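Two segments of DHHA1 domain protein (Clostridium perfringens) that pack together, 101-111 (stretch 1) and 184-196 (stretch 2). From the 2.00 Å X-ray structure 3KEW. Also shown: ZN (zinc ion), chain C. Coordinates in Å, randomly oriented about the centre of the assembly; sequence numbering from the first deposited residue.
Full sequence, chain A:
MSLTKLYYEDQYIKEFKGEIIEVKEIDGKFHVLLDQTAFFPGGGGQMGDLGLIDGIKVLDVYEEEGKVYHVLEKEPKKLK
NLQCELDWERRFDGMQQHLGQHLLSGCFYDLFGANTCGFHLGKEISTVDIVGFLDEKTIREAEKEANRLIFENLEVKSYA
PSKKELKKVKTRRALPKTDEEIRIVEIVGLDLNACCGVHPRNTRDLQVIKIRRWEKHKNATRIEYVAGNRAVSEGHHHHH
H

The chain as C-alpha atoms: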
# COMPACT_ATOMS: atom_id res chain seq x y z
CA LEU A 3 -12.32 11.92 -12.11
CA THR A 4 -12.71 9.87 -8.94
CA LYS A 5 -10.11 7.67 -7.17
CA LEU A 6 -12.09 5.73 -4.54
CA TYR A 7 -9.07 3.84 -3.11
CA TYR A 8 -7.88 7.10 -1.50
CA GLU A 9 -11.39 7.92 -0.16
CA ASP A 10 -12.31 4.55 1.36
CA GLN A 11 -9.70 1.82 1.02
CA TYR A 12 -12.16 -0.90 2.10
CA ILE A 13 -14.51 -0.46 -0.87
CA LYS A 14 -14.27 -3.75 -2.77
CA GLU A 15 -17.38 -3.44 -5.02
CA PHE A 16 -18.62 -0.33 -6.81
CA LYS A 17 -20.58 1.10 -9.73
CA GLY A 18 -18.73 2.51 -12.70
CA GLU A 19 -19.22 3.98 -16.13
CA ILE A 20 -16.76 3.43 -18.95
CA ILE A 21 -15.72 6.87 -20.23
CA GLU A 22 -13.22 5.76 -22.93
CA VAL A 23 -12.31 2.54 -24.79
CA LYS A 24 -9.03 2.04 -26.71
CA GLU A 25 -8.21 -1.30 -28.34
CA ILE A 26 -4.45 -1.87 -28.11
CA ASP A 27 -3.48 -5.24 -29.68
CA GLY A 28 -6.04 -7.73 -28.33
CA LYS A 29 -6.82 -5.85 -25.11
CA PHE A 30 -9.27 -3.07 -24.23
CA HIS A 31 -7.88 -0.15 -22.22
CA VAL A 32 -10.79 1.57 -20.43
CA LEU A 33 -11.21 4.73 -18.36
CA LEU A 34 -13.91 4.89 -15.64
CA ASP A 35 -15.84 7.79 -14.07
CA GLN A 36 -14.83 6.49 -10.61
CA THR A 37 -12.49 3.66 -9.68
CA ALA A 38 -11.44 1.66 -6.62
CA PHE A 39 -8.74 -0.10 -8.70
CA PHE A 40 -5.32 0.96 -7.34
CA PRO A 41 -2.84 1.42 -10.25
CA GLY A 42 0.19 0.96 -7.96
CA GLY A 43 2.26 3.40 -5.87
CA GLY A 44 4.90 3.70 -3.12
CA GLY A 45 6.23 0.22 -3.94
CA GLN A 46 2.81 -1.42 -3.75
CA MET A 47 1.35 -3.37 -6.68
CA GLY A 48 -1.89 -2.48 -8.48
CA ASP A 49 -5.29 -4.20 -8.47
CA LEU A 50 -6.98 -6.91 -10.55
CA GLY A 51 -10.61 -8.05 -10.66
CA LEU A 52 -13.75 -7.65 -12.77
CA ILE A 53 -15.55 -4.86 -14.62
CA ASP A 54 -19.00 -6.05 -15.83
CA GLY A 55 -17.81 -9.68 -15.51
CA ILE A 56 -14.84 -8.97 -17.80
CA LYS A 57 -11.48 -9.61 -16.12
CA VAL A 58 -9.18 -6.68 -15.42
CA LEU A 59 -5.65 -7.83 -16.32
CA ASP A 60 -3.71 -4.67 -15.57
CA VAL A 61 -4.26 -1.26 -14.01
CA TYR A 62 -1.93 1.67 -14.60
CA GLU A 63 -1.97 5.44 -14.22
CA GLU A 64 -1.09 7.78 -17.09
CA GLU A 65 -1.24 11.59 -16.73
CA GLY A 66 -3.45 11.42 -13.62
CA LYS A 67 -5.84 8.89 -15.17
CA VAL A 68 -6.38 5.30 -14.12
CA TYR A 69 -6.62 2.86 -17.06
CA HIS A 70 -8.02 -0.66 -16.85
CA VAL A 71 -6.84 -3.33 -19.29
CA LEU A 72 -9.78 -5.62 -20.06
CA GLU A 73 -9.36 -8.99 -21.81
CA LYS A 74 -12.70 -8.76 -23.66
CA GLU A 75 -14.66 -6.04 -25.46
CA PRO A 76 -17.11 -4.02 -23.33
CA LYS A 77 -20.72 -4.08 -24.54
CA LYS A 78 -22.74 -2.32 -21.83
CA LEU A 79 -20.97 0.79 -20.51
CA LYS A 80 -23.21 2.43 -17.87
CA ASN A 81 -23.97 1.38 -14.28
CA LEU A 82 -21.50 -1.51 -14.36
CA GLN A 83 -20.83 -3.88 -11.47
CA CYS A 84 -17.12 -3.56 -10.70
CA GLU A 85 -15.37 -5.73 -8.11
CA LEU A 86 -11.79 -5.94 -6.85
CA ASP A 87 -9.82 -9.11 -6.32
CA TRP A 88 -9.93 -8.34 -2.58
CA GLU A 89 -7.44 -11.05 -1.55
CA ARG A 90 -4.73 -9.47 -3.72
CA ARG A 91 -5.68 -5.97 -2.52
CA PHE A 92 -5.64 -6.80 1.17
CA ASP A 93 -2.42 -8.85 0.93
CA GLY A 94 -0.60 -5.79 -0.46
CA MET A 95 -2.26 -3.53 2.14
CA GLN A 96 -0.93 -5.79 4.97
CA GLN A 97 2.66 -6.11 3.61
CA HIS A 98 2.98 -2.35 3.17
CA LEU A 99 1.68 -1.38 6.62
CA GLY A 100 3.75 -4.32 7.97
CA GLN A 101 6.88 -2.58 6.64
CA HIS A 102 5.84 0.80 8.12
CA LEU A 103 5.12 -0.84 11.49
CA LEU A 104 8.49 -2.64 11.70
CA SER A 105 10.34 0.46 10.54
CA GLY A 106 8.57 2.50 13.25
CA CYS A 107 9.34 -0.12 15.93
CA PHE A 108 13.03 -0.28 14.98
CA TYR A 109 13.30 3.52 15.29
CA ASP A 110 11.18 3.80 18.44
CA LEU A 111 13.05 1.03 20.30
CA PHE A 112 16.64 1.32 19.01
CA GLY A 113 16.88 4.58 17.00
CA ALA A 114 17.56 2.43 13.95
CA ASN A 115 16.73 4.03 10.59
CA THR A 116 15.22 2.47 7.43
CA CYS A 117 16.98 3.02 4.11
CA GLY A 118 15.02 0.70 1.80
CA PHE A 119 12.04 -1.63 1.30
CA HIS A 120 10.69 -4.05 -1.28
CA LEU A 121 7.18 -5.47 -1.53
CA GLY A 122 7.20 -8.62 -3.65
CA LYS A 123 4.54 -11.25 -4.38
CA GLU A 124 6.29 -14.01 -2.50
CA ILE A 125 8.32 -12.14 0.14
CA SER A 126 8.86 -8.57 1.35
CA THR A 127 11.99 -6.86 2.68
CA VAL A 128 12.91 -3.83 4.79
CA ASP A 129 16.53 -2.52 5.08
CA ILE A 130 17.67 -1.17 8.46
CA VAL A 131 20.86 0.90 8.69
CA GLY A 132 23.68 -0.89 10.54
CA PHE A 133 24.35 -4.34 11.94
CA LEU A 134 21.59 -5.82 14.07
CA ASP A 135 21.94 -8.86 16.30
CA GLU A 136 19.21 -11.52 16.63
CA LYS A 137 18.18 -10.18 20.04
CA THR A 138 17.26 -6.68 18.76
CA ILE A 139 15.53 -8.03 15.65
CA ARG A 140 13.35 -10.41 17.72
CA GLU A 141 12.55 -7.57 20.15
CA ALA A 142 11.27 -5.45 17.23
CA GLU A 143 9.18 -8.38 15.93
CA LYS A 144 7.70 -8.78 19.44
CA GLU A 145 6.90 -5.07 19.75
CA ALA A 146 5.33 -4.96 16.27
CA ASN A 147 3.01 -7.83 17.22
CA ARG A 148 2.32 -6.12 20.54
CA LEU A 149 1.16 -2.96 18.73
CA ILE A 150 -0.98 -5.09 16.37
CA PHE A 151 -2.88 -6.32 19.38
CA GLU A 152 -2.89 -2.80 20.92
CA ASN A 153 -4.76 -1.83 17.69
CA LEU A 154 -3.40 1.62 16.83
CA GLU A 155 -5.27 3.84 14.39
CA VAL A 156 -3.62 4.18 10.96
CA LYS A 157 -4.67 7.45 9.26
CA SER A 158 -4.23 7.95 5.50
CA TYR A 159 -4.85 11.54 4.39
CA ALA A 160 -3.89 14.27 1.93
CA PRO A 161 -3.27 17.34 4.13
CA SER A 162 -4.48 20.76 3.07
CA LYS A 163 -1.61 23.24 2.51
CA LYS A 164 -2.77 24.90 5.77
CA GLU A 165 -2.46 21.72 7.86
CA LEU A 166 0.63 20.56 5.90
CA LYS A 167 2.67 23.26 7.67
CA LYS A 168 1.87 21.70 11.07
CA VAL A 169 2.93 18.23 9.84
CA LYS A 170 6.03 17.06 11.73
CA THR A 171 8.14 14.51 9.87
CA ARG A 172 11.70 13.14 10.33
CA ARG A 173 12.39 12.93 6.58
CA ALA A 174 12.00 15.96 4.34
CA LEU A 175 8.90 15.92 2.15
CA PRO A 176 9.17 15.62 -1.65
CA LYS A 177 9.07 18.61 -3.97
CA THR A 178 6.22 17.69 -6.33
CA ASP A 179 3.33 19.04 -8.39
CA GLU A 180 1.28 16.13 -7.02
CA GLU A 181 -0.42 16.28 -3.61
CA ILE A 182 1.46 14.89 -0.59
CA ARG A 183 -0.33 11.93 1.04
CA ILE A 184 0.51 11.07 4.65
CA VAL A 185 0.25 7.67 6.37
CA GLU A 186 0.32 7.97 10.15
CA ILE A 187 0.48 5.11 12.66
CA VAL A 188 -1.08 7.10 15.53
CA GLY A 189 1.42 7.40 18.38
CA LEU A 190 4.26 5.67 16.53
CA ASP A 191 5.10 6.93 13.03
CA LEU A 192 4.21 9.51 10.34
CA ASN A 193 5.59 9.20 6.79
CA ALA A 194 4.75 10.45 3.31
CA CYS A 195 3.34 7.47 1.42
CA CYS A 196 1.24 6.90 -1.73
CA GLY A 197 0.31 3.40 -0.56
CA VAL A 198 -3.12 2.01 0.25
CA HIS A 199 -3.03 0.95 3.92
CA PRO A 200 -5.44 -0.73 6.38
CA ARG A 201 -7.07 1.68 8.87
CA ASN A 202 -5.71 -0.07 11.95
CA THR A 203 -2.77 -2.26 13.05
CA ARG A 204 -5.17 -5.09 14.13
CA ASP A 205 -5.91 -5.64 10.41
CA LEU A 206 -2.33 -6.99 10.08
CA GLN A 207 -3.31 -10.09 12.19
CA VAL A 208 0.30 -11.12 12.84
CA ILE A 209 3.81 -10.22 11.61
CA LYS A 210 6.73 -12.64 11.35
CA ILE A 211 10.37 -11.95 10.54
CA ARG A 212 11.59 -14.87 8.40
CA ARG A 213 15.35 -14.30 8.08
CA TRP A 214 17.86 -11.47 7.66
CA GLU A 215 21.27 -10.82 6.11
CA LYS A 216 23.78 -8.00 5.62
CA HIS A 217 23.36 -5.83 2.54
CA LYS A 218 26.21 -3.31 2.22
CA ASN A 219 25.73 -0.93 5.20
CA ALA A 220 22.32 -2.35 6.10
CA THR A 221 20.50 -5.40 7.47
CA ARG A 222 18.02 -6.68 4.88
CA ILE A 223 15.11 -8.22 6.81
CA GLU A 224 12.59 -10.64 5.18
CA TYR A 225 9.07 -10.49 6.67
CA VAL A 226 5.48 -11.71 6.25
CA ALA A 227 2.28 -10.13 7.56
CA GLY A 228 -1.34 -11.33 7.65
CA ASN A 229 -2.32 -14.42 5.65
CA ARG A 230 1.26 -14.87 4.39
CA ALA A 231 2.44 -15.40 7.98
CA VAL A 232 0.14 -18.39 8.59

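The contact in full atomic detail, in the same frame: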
# COMPACT_ATOMS: atom_id res chain seq x y z
N GLN A 101 5.61 -3.30 6.77
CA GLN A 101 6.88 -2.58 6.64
C GLN A 101 6.94 -1.30 7.47
O GLN A 101 7.91 -1.09 8.20
CB GLN A 101 7.19 -2.27 5.18
CG GLN A 101 8.49 -1.48 4.98
CD GLN A 101 8.23 -0.02 4.74
OE1 GLN A 101 7.49 0.33 3.83
NE2 GLN A 101 8.81 0.85 5.58
N HIS A 102 5.91 -0.46 7.35
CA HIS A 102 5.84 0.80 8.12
C HIS A 102 5.90 0.56 9.63
O HIS A 102 6.54 1.33 10.37
CB HIS A 102 4.53 1.55 7.81
CG HIS A 102 4.56 2.34 6.55
ND1 HIS A 102 4.19 3.67 6.50
CD2 HIS A 102 4.87 1.99 5.28
CE1 HIS A 102 4.28 4.11 5.25
NE2 HIS A 102 4.70 3.11 4.49
N LEU A 103 5.18 -0.46 10.08
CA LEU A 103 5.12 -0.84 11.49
C LEU A 103 6.49 -1.25 12.05
O LEU A 103 6.94 -0.73 13.08
CB LEU A 103 4.08 -1.94 11.71
CG LEU A 103 3.87 -2.42 13.15
CD1 LEU A 103 3.40 -1.29 14.06
CD2 LEU A 103 2.89 -3.59 13.17
N LEU A 104 7.16 -2.16 11.34
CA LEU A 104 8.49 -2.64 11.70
C LEU A 104 9.50 -1.50 11.72
O LEU A 104 10.24 -1.34 12.70
CB LEU A 104 8.98 -3.72 10.72
CG LEU A 104 8.42 -5.13 10.85
CD1 LEU A 104 8.86 -5.99 9.64
CD2 LEU A 104 8.80 -5.81 12.16
N SER A 105 9.47 -0.70 10.66
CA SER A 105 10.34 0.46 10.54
C SER A 105 10.18 1.39 11.74
O SER A 105 11.17 1.82 12.33
CB SER A 105 10.05 1.22 9.23
OG SER A 105 10.55 0.48 8.12
N GLY A 106 8.92 1.63 12.13
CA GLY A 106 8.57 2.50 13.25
C GLY A 106 8.98 1.92 14.59
O GLY A 106 9.36 2.67 15.50
N CYS A 107 8.89 0.59 14.72
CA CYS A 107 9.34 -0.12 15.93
C CYS A 107 10.86 -0.10 16.07
O CYS A 107 11.38 0.18 17.15
CB CYS A 107 8.83 -1.56 15.95
SG CYS A 107 7.08 -1.72 16.28
N PHE A 108 11.57 -0.38 14.98
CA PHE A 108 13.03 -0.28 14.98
C PHE A 108 13.55 1.10 15.40
O PHE A 108 14.52 1.18 16.16
CB PHE A 108 13.60 -0.66 13.63
CG PHE A 108 13.82 -2.14 13.48
CD1 PHE A 108 14.82 -2.79 14.20
CD2 PHE A 108 13.03 -2.87 12.61
CE1 PHE A 108 15.02 -4.15 14.05
CE2 PHE A 108 13.23 -4.24 12.45
CZ PHE A 108 14.23 -4.88 13.18
N TYR A 109 12.91 2.16 14.92
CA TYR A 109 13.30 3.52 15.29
C TYR A 109 12.91 3.86 16.72
O TYR A 109 13.68 4.49 17.45
CB TYR A 109 12.72 4.56 14.33
CG TYR A 109 13.24 5.95 14.59
CD1 TYR A 109 14.47 6.36 14.08
CD2 TYR A 109 12.52 6.85 15.37
CE1 TYR A 109 14.98 7.63 14.34
CE2 TYR A 109 13.01 8.13 15.64
CZ TYR A 109 14.24 8.51 15.11
OH TYR A 109 14.72 9.77 15.36
N ASP A 110 11.68 3.49 17.10
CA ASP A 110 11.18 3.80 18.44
C ASP A 110 11.99 3.09 19.54
O ASP A 110 12.34 3.71 20.54
CB ASP A 110 9.70 3.43 18.57
CG ASP A 110 9.15 3.71 19.95
OD1 ASP A 110 8.83 2.73 20.66
OD2 ASP A 110 9.06 4.89 20.33
N LEU A 111 12.31 1.82 19.32
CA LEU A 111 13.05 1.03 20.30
C LEU A 111 14.56 1.32 20.30
O LEU A 111 15.13 1.56 21.36
CB LEU A 111 12.81 -0.47 20.10
CG LEU A 111 11.40 -1.05 20.26
CD1 LEU A 111 11.45 -2.54 20.03
CD2 LEU A 111 10.79 -0.73 21.62
N ILE A 184 -0.14 11.45 3.40
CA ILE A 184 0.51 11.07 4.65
C ILE A 184 -0.13 9.78 5.18
O ILE A 184 -1.36 9.63 5.15
CB ILE A 184 0.40 12.22 5.69
CG1 ILE A 184 1.22 13.45 5.25
CG2 ILE A 184 0.80 11.75 7.09
CD1 ILE A 184 2.76 13.29 5.26
N VAL A 185 0.71 8.84 5.62
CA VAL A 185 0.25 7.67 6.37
C VAL A 185 0.82 7.73 7.78
O VAL A 185 2.05 7.74 7.96
CB VAL A 185 0.64 6.34 5.70
CG1 VAL A 185 0.25 5.16 6.59
CG2 VAL A 185 -0.03 6.22 4.34
N GLU A 186 -0.07 7.76 8.77
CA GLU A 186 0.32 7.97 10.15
C GLU A 186 -0.14 6.81 11.03
O GLU A 186 -1.34 6.60 11.20
CB GLU A 186 -0.28 9.28 10.67
CG GLU A 186 0.00 9.58 12.14
CD GLU A 186 -0.73 10.82 12.63
OE1 GLU A 186 -1.39 11.50 11.82
OE2 GLU A 186 -0.65 11.13 13.84
N ILE A 187 0.81 6.08 11.61
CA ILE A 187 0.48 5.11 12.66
C ILE A 187 0.39 5.90 13.97
O ILE A 187 1.42 6.29 14.53
CB ILE A 187 1.51 3.96 12.76
CG1 ILE A 187 1.64 3.26 11.39
CG2 ILE A 187 1.09 2.97 13.87
CD1 ILE A 187 2.77 2.25 11.27
N VAL A 188 -0.84 6.15 14.43
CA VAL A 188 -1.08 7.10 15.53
C VAL A 188 -0.33 6.72 16.81
O VAL A 188 -0.55 5.66 17.39
CB VAL A 188 -2.61 7.30 15.82
CG1 VAL A 188 -2.83 8.20 17.03
CG2 VAL A 188 -3.30 7.90 14.60
N GLY A 189 0.60 7.60 17.19
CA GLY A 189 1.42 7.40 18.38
C GLY A 189 2.81 6.84 18.09
O GLY A 189 3.69 6.89 18.95
N LEU A 190 3.00 6.32 16.88
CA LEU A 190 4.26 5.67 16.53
C LEU A 190 5.03 6.37 15.41
O LEU A 190 6.19 6.73 15.60
CB LEU A 190 4.03 4.20 16.17
CG LEU A 190 5.27 3.38 15.77
CD1 LEU A 190 6.14 3.04 16.98
CD2 LEU A 190 4.84 2.12 15.05
N ASP A 191 4.40 6.54 14.25
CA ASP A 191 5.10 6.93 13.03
C ASP A 191 4.23 7.79 12.11
O ASP A 191 3.01 7.72 12.15
CB ASP A 191 5.57 5.67 12.29
CG ASP A 191 6.93 5.83 11.62
OD1 ASP A 191 7.78 6.60 12.12
OD2 ASP A 191 7.15 5.17 10.58
N LEU A 192 4.88 8.61 11.28
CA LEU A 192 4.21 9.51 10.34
C LEU A 192 5.14 9.71 9.16
O LEU A 192 6.19 10.36 9.28
CB LEU A 192 3.94 10.85 11.03
CG LEU A 192 3.04 11.94 10.43
CD1 LEU A 192 2.72 12.94 11.52
CD2 LEU A 192 3.68 12.67 9.27
N ASN A 193 4.76 9.12 8.05
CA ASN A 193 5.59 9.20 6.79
C ASN A 193 4.71 9.58 5.52
O ASN A 193 3.59 9.16 5.38
CB ASN A 193 6.28 7.86 6.51
CG ASN A 193 7.09 7.35 7.69
OD1 ASN A 193 8.27 7.69 7.85
ND2 ASN A 193 6.47 6.51 8.50
N ALA A 194 5.39 10.19 4.58
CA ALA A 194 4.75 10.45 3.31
C ALA A 194 4.73 9.13 2.56
O ALA A 194 5.75 8.45 2.44
CB ALA A 194 5.51 11.51 2.53
N CYS A 195 3.54 8.74 2.11
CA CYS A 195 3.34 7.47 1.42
C CYS A 195 2.13 7.54 0.49
O CYS A 195 1.07 8.03 0.88
CB CYS A 195 3.15 6.32 2.43
SG CYS A 195 3.04 4.73 1.64
N CYS A 196 2.30 7.02 -0.72
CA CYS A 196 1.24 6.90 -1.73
C CYS A 196 0.58 5.53 -1.70
O CYS A 196 -0.20 5.18 -2.60
CB CYS A 196 1.83 7.11 -3.13
SG CYS A 196 2.44 8.77 -3.43
ZN ZN C . 5.19 3.46 2.28
O HOH W 1 7.25 2.58 2.88
O HOH W 2 3.85 5.32 8.72
O HOH W 3 6.37 5.30 2.71
O HOH W 4 6.11 3.64 0.06

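The contact is a helix laid against a β-hairpin, fastened at one end by a shared zinc ion and a water bridge and continued by apolar packing around a glycine, with no direct hydrogen bond between the two stretches.

The hairpin accounts for the second stretch's shape. Strands 184-187 and 191-194 pair through Val 185 N to Asn 193 O (2.9 Å) and Asn 193 N to Val 185 O (3.0 Å), and the turn closes with Leu 190 N to Ile 187 O at 2.8 Å. Gly 189 sits in this turn at phi 99°, psi -15°, where a CB would jam against the preceding carbonyl oxygen. The helix axis passes 9.9 Å from the first strand and 9.2 Å from the second, and its direction makes angles of 59° and 126° with theirs, so it runs obliquely over both. In all, 434 Å² is buried.

The zinc links the two stretches directly. His 102 NE2 binds it at 2.3 Å and Cys 195 SG at 2.6 Å, a pairing of imidazole nitrogen and sulfur common at zinc sites. Three waters and one atom from elsewhere in the structure complete the coordination. Sharing the metal brings His 102 NE2 within 3.7 Å of Cys 195 SG. The sulfur lies 4.6 Å from the ring centroid and 69° off the ring normal, an oblique approach.

His 102 uses its other nitrogen as well. ND1 donates to water 2 at 2.8 Å; that water also accepts from Asn 193 ND2 at 2.9 Å and donates to Val 185 O at 3.1 Å. One water thus ties the helix to both strands. Asn 193 ND2 is held in place by a further hydrogen bond to Asp 191 OD2, 2.6 Å long with an angle of 156° at the hydrogen. With 111 Å² covered by the hairpin, His 102 contributes more buried area than any other residue here, and its CA-to-CB bond points toward the strands, while those of Val 185, Asn 193 and Cys 195 point back toward the helix.

Farther along the helix the contact becomes largely apolar. Ile 187, with chi1 m and chi2 t, brings CD1 to 3.9 Å from His 102 CB and 3.8 Å from Leu 103 N. Leu 103 points away at its CB, yet its side chain turns back so that CD1 reaches Leu 190 CD2 at 3.8 Å. Leu 190 likewise starts sideways, but its branched end spans the helix surface: CD1 lies 3.6 Å from Gly 106 O and 3.9 Å from Asp 110 CB.

Gly 106 permits this closeness. Gly 106 CA lies 5.6 Å from Asp 191 CA. An ideal CB on Gly 106 would point toward the hairpin, only 2.9 Å from Leu 190 CD2, a clash, and 3.4 Å from Asp 191 CB. Asp 110 marks the exposed margin, where its CB meets the leucine and its carboxylate can remain in solvent.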